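Local coordinates for 3'-5'-exonuclease (Saccharomyces cerevisiae, PDB 3E2V), which probably cuts double-stranded DNA as a magnesium-dependent endonuclease and degrades it from the 3' end as an exonuclease of the TatD family, at residues H245-G257 / S269-R282. Numbering follows the deposited sequence.
Sequences HPDRKLVVHSFTG and SPNIFIGVNGCSLR. With MG (magnesium ion), chain E.
V252 and F273 show how neighbouring parallel strands are stitched in a barrel: the N of V252 donates to the O of F273 at 2.8 Å, nearly straight at 172°, and the V252 O in turn accepts from the G275 N. The same alternation runs from L250 to F255, whose N reaches the G275 O. Packing is close on the face carrying L250, V252, I272 and I274, where the I272 CD1 tip lies 3.7 Å from L250 CB and also touches V252 CG2. Further along, I274 CG2 presses on F255 CB at 3.5 Å, and helix 259-268 covers this layer. The proline end is looser and wetter: N271 ND2 makes a weak bond to the P246 O, and a water joins the H245 and R248 carbonyls. K249, its chain bent at chi2 and chi4, sets CD obliquely against the F273 ring. At the C-terminal ends, N277 takes the cramped position between its backbone N and carbonyl carbon (chi1 58°), and its ND2 donates to S254 OG at 2.9 Å, the hydroxyl lying close to the amide plane. The same ND2 also binds E301, which holds H253 ND1, while H253 NE2 ligates magnesium at 2.2 Å. A leucine at N277 would probably leave S254 OG and E301 without this shared donor, making the histidine's second shell less firmly held. Beyond it, S280 OG donates to the F255 O at 2.7 Å from above the carbonyl plane. The whole is a beta-alpha-beta unit of the TIM-barrel metallo-dependent hydrolases, with the metal site at the C-terminal strand ends.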
loop_
_atom_site.group_PDB
_atom_site.type_symbol
_atom_site.label_atom_id
_atom_site.label_comp_id
_atom_site.label_asym_id
_atom_site.label_seq_id
_atom_site.Cartn_x
_atom_site.Cartn_y
_atom_site.Cartn_z
ATOM N N HIS A 245 10.133 -5.187 16.831
ATOM C CA HIS A 245 11.287 -4.369 17.154
ATOM C C HIS A 245 10.844 -2.951 17.537
ATOM O O HIS A 245 9.908 -2.425 16.933
ATOM C CB HIS A 245 12.198 -4.301 15.929
ATOM C CG HIS A 245 13.548 -3.722 16.216
ATOM N ND1 HIS A 245 13.778 -2.366 16.268
ATOM C CD2 HIS A 245 14.743 -4.315 16.459
ATOM C CE1 HIS A 245 15.051 -2.144 16.547
ATOM N NE2 HIS A 245 15.658 -3.309 16.665
ATOM N N PRO A 246 11.492 -2.318 18.537
ATOM C CA PRO A 246 11.002 -1.011 18.962
ATOM C C PRO A 246 11.097 0.068 17.880
ATOM O O PRO A 246 10.418 1.086 17.997
ATOM C CB PRO A 246 11.899 -0.668 20.169
ATOM C CG PRO A 246 13.120 -1.468 19.968
ATOM C CD PRO A 246 12.653 -2.754 19.344
ATOM N N ASP A 247 11.911 -0.160 16.850
ATOM C CA ASP A 247 12.013 0.788 15.733
ATOM C C ASP A 247 11.248 0.375 14.469
ATOM O O ASP A 247 11.294 1.082 13.463
ATOM C CB ASP A 247 13.476 1.086 15.397
ATOM C CG ASP A 247 14.249 1.671 16.582
ATOM O OD1 ASP A 247 13.695 2.510 17.324
ATOM O OD2 ASP A 247 15.433 1.296 16.748
ATOM N N ARG A 248 10.545 -0.753 14.506
ATOM C CA ARG A 248 9.773 -1.172 13.328
ATOM C C ARG A 248 8.621 -0.202 13.063
ATOM O O ARG A 248 7.858 0.165 13.975
ATOM C CB ARG A 248 9.245 -2.607 13.495
ATOM C CG ARG A 248 8.036 -2.947 12.625
ATOM C CD ARG A 248 7.767 -4.439 12.662
ATOM N NE ARG A 248 8.350 -5.103 11.501
ATOM C CZ ARG A 248 8.245 -6.406 11.268
ATOM N NH1 ARG A 248 7.644 -7.204 12.143
ATOM N NH2 ARG A 248 8.741 -6.927 10.156
ATOM N N LYS A 249 8.513 0.213 11.801
ATOM C CA LYS A 249 7.463 1.152 11.405
ATOM C C LYS A 249 6.242 0.399 10.898
ATOM O O LYS A 249 6.365 -0.645 10.242
ATOM C CB LYS A 249 7.982 2.148 10.357
ATOM C CG LYS A 249 9.286 2.876 10.761
ATOM C CD LYS A 249 9.181 3.633 12.076
ATOM C CE LYS A 249 10.438 4.481 12.334
ATOM N NZ LYS A 249 11.689 3.678 12.498
ATOM N N LEU A 250 5.069 0.927 11.228
ATOM C CA LEU A 250 3.800 0.265 11.003
ATOM C C LEU A 250 2.946 1.234 10.196
ATOM O O LEU A 250 2.403 2.181 10.744
ATOM C CB LEU A 250 3.135 -0.026 12.359
ATOM C CG LEU A 250 3.979 -0.851 13.343
ATOM C CD1 LEU A 250 3.274 -0.954 14.685
ATOM C CD2 LEU A 250 4.267 -2.246 12.800
ATOM N N VAL A 251 2.860 1.004 8.889
ATOM C CA VAL A 251 2.220 1.955 7.988
ATOM C C VAL A 251 0.823 1.481 7.654
ATOM O O VAL A 251 0.649 0.397 7.078
ATOM C CB VAL A 251 3.059 2.127 6.701
ATOM C CG1 VAL A 251 2.337 3.029 5.700
ATOM C CG2 VAL A 251 4.462 2.668 7.036
ATOM N N VAL A 252 -0.174 2.277 8.052
ATOM C CA VAL A 252 -1.556 1.962 7.740
ATOM C C VAL A 252 -1.940 2.657 6.435
ATOM O O VAL A 252 -2.238 3.858 6.421
ATOM C CB VAL A 252 -2.509 2.359 8.914
ATOM C CG1 VAL A 252 -3.964 1.930 8.600
ATOM C CG2 VAL A 252 -2.030 1.772 10.252
ATOM N N HIS A 253 -1.942 1.879 5.354
ATOM C CA HIS A 253 -2.173 2.340 3.969
ATOM C C HIS A 253 -3.607 2.820 3.770
ATOM O O HIS A 253 -4.553 2.293 4.371
ATOM C CB HIS A 253 -1.801 1.161 2.998
ATOM C CG HIS A 253 -2.338 1.238 1.590
ATOM N ND1 HIS A 253 -2.102 2.301 0.737
ATOM C CD2 HIS A 253 -3.024 0.317 0.858
ATOM C CE1 HIS A 253 -2.657 2.054 -0.440
ATOM N NE2 HIS A 253 -3.230 0.862 -0.392
ATOM N N SER A 254 -3.770 3.837 2.930
ATOM C CA SER A 254 -5.093 4.178 2.395
ATOM C C SER A 254 -6.162 4.350 3.483
ATOM O O SER A 254 -7.228 3.731 3.434
ATOM C CB SER A 254 -5.525 3.115 1.367
ATOM O OG SER A 254 -6.638 3.592 0.616
ATOM N N PHE A 255 -5.856 5.183 4.477
ATOM C CA PHE A 255 -6.747 5.362 5.609
ATOM C C PHE A 255 -7.998 6.170 5.268
ATOM O O PHE A 255 -7.901 7.295 4.765
ATOM C CB PHE A 255 -6.015 6.055 6.753
ATOM C CG PHE A 255 -6.886 6.259 7.955
ATOM C CD1 PHE A 255 -7.213 5.172 8.766
ATOM C CD2 PHE A 255 -7.420 7.509 8.254
ATOM C CE1 PHE A 255 -8.030 5.332 9.885
ATOM C CE2 PHE A 255 -8.255 7.667 9.385
ATOM C CZ PHE A 255 -8.549 6.579 10.186
ATOM N N THR A 256 -9.170 5.610 5.588
ATOM C CA THR A 256 -10.442 6.309 5.331
ATOM C C THR A 256 -11.399 6.217 6.525
ATOM O O THR A 256 -12.612 6.449 6.380
ATOM C CB THR A 256 -11.167 5.738 4.093
ATOM O OG1 THR A 256 -11.480 4.369 4.337
ATOM C CG2 THR A 256 -10.302 5.858 2.829
ATOM N N GLY A 257 -10.858 5.894 7.697
ATOM C CA GLY A 257 -11.665 5.688 8.895
ATOM C C GLY A 257 -12.106 6.949 9.624
ATOM O O GLY A 257 -11.892 8.083 9.178
ATOM N N SER A 269 0.807 2.715 18.874
ATOM C CA SER A 269 2.270 2.799 18.859
ATOM C C SER A 269 2.707 4.134 18.278
ATOM O O SER A 269 2.092 4.614 17.335
ATOM C CB SER A 269 2.848 1.694 17.975
ATOM O OG SER A 269 4.216 1.928 17.685
ATOM N N PRO A 270 3.782 4.728 18.815
ATOM C CA PRO A 270 4.342 5.937 18.217
ATOM C C PRO A 270 4.865 5.679 16.809
ATOM O O PRO A 270 5.120 6.621 16.062
ATOM C CB PRO A 270 5.499 6.297 19.168
ATOM C CG PRO A 270 5.820 5.044 19.859
ATOM C CD PRO A 270 4.515 4.342 20.032
ATOM N N ASN A 271 5.007 4.399 16.459
ATOM C CA ASN A 271 5.545 4.003 15.150
ATOM C C ASN A 271 4.472 3.694 14.107
ATOM O O ASN A 271 4.795 3.208 13.027
ATOM C CB ASN A 271 6.503 2.821 15.323
ATOM C CG ASN A 271 7.849 3.237 15.918
ATOM O OD1 ASN A 271 8.275 4.377 15.763
ATOM N ND2 ASN A 271 8.515 2.303 16.591
ATOM N N ILE A 272 3.215 3.988 14.441
ATOM C CA ILE A 272 2.106 3.947 13.477
ATOM C C ILE A 272 2.165 5.200 12.609
ATOM O O ILE A 272 2.282 6.327 13.118
ATOM C CB ILE A 272 0.751 3.860 14.203
ATOM C CG1 ILE A 272 0.470 2.414 14.623
ATOM C CG2 ILE A 272 -0.415 4.416 13.331
ATOM C CD1 ILE A 272 0.011 1.491 13.491
ATOM N N PHE A 273 2.100 4.982 11.297
ATOM C CA PHE A 273 1.986 6.062 10.318
ATOM C C PHE A 273 0.699 5.867 9.546
ATOM O O PHE A 273 0.221 4.736 9.418
ATOM C CB PHE A 273 3.175 6.049 9.344
ATOM C CG PHE A 273 4.461 6.423 9.984
ATOM C CD1 PHE A 273 4.960 7.709 9.839
ATOM C CD2 PHE A 273 5.142 5.503 10.760
ATOM C CE1 PHE A 273 6.137 8.081 10.463
ATOM C CE2 PHE A 273 6.326 5.850 11.401
ATOM C CZ PHE A 273 6.818 7.143 11.260
ATOM N N ILE A 274 0.174 6.960 8.990
ATOM C CA ILE A 274 -1.127 6.941 8.315
ATOM C C ILE A 274 -0.945 7.370 6.869
ATOM O O ILE A 274 -0.487 8.488 6.593
ATOM C CB ILE A 274 -2.133 7.897 8.998
ATOM C CG1 ILE A 274 -2.240 7.633 10.519
ATOM C CG2 ILE A 274 -3.476 7.819 8.303
ATOM C CD1 ILE A 274 -2.802 6.250 10.938
ATOM N N GLY A 275 -1.272 6.466 5.943
ATOM C CA GLY A 275 -1.231 6.772 4.509
ATOM C C GLY A 275 -2.490 7.487 4.043
ATOM O O GLY A 275 -3.616 7.064 4.346
ATOM N N VAL A 276 -2.282 8.572 3.296
ATOM C CA VAL A 276 -3.360 9.435 2.824
ATOM C C VAL A 276 -3.291 9.538 1.300
ATOM O O VAL A 276 -2.275 9.937 0.733
ATOM C CB VAL A 276 -3.225 10.835 3.457
ATOM C CG1 VAL A 276 -4.220 11.853 2.847
ATOM C CG2 VAL A 276 -3.418 10.747 4.967
ATOM N N ASN A 277 -4.385 9.139 0.651
ATOM C CA ASN A 277 -4.529 9.264 -0.788
ATOM C C ASN A 277 -5.855 9.967 -1.102
ATOM O O ASN A 277 -6.535 10.452 -0.200
ATOM C CB ASN A 277 -4.472 7.876 -1.449
ATOM C CG ASN A 277 -5.540 6.923 -0.921
ATOM O OD1 ASN A 277 -6.695 7.311 -0.711
ATOM N ND2 ASN A 277 -5.175 5.669 -0.739
ATOM N N GLY A 278 -6.239 10.005 -2.374
ATOM C CA GLY A 278 -7.465 10.705 -2.753
ATOM C C GLY A 278 -8.701 10.128 -2.101
ATOM O O GLY A 278 -9.641 10.869 -1.809
ATOM N N CYS A 279 -8.721 8.818 -1.861
ATOM C CA CYS A 279 -9.867 8.194 -1.185
ATOM C C CYS A 279 -10.007 8.661 0.275
ATOM O O CYS A 279 -11.118 8.699 0.819
ATOM C CB CYS A 279 -9.794 6.661 -1.268
ATOM S SG CYS A 279 -10.049 5.988 -2.929
ATOM N N SER A 280 -8.880 9.017 0.893
ATOM C CA SER A 280 -8.828 9.550 2.249
ATOM C C SER A 280 -9.361 10.980 2.338
ATOM O O SER A 280 -9.379 11.532 3.439
ATOM C CB SER A 280 -7.367 9.613 2.719
ATOM O OG SER A 280 -6.719 8.363 2.557
ATOM N N LEU A 281 -9.735 11.584 1.200
ATOM C CA LEU A 281 -10.011 13.042 1.123
ATOM C C LEU A 281 -11.370 13.346 0.456
ATOM O O LEU A 281 -11.612 14.472 -0.021
ATOM C CB LEU A 281 -8.855 13.760 0.381
ATOM C CG LEU A 281 -7.426 13.574 0.938
ATOM C CD1 LEU A 281 -6.405 14.009 -0.113
ATOM C CD2 LEU A 281 -7.266 14.354 2.235
ATOM N N ARG A 282 -12.258 12.350 0.411
ATOM C CA ARG A 282 -13.471 12.459 -0.407
ATOM C C ARG A 282 -14.566 13.306 0.200
ATOM O O ARG A 282 -15.249 14.042 -0.520
ATOM C CB ARG A 282 -14.006 11.073 -0.763
ATOM C CG ARG A 282 -13.203 10.420 -1.889
ATOM C CD ARG A 282 -13.726 9.056 -2.234
ATOM N NE ARG A 282 -13.516 8.151 -1.112
ATOM C CZ ARG A 282 -13.567 6.828 -1.194
ATOM N NH1 ARG A 282 -13.819 6.239 -2.357
ATOM N NH2 ARG A 282 -13.363 6.105 -0.097
HETATM MG MG MG E . -4.560 0.178 -2.020
HETATM O O HOH W 1 7.632 -0.891 16.531
HETATM O O HOH W 2 -6.339 0.830 -1.344
HETATM O O HOH W 3 -9.045 9.870 5.854
HETATM O O HOH W 4 -5.578 -0.661 -3.604
HETATM O O HOH W 5 -2.921 -0.838 -2.736
HETATM O O HOH W 6 -5.293 -1.780 -0.513
#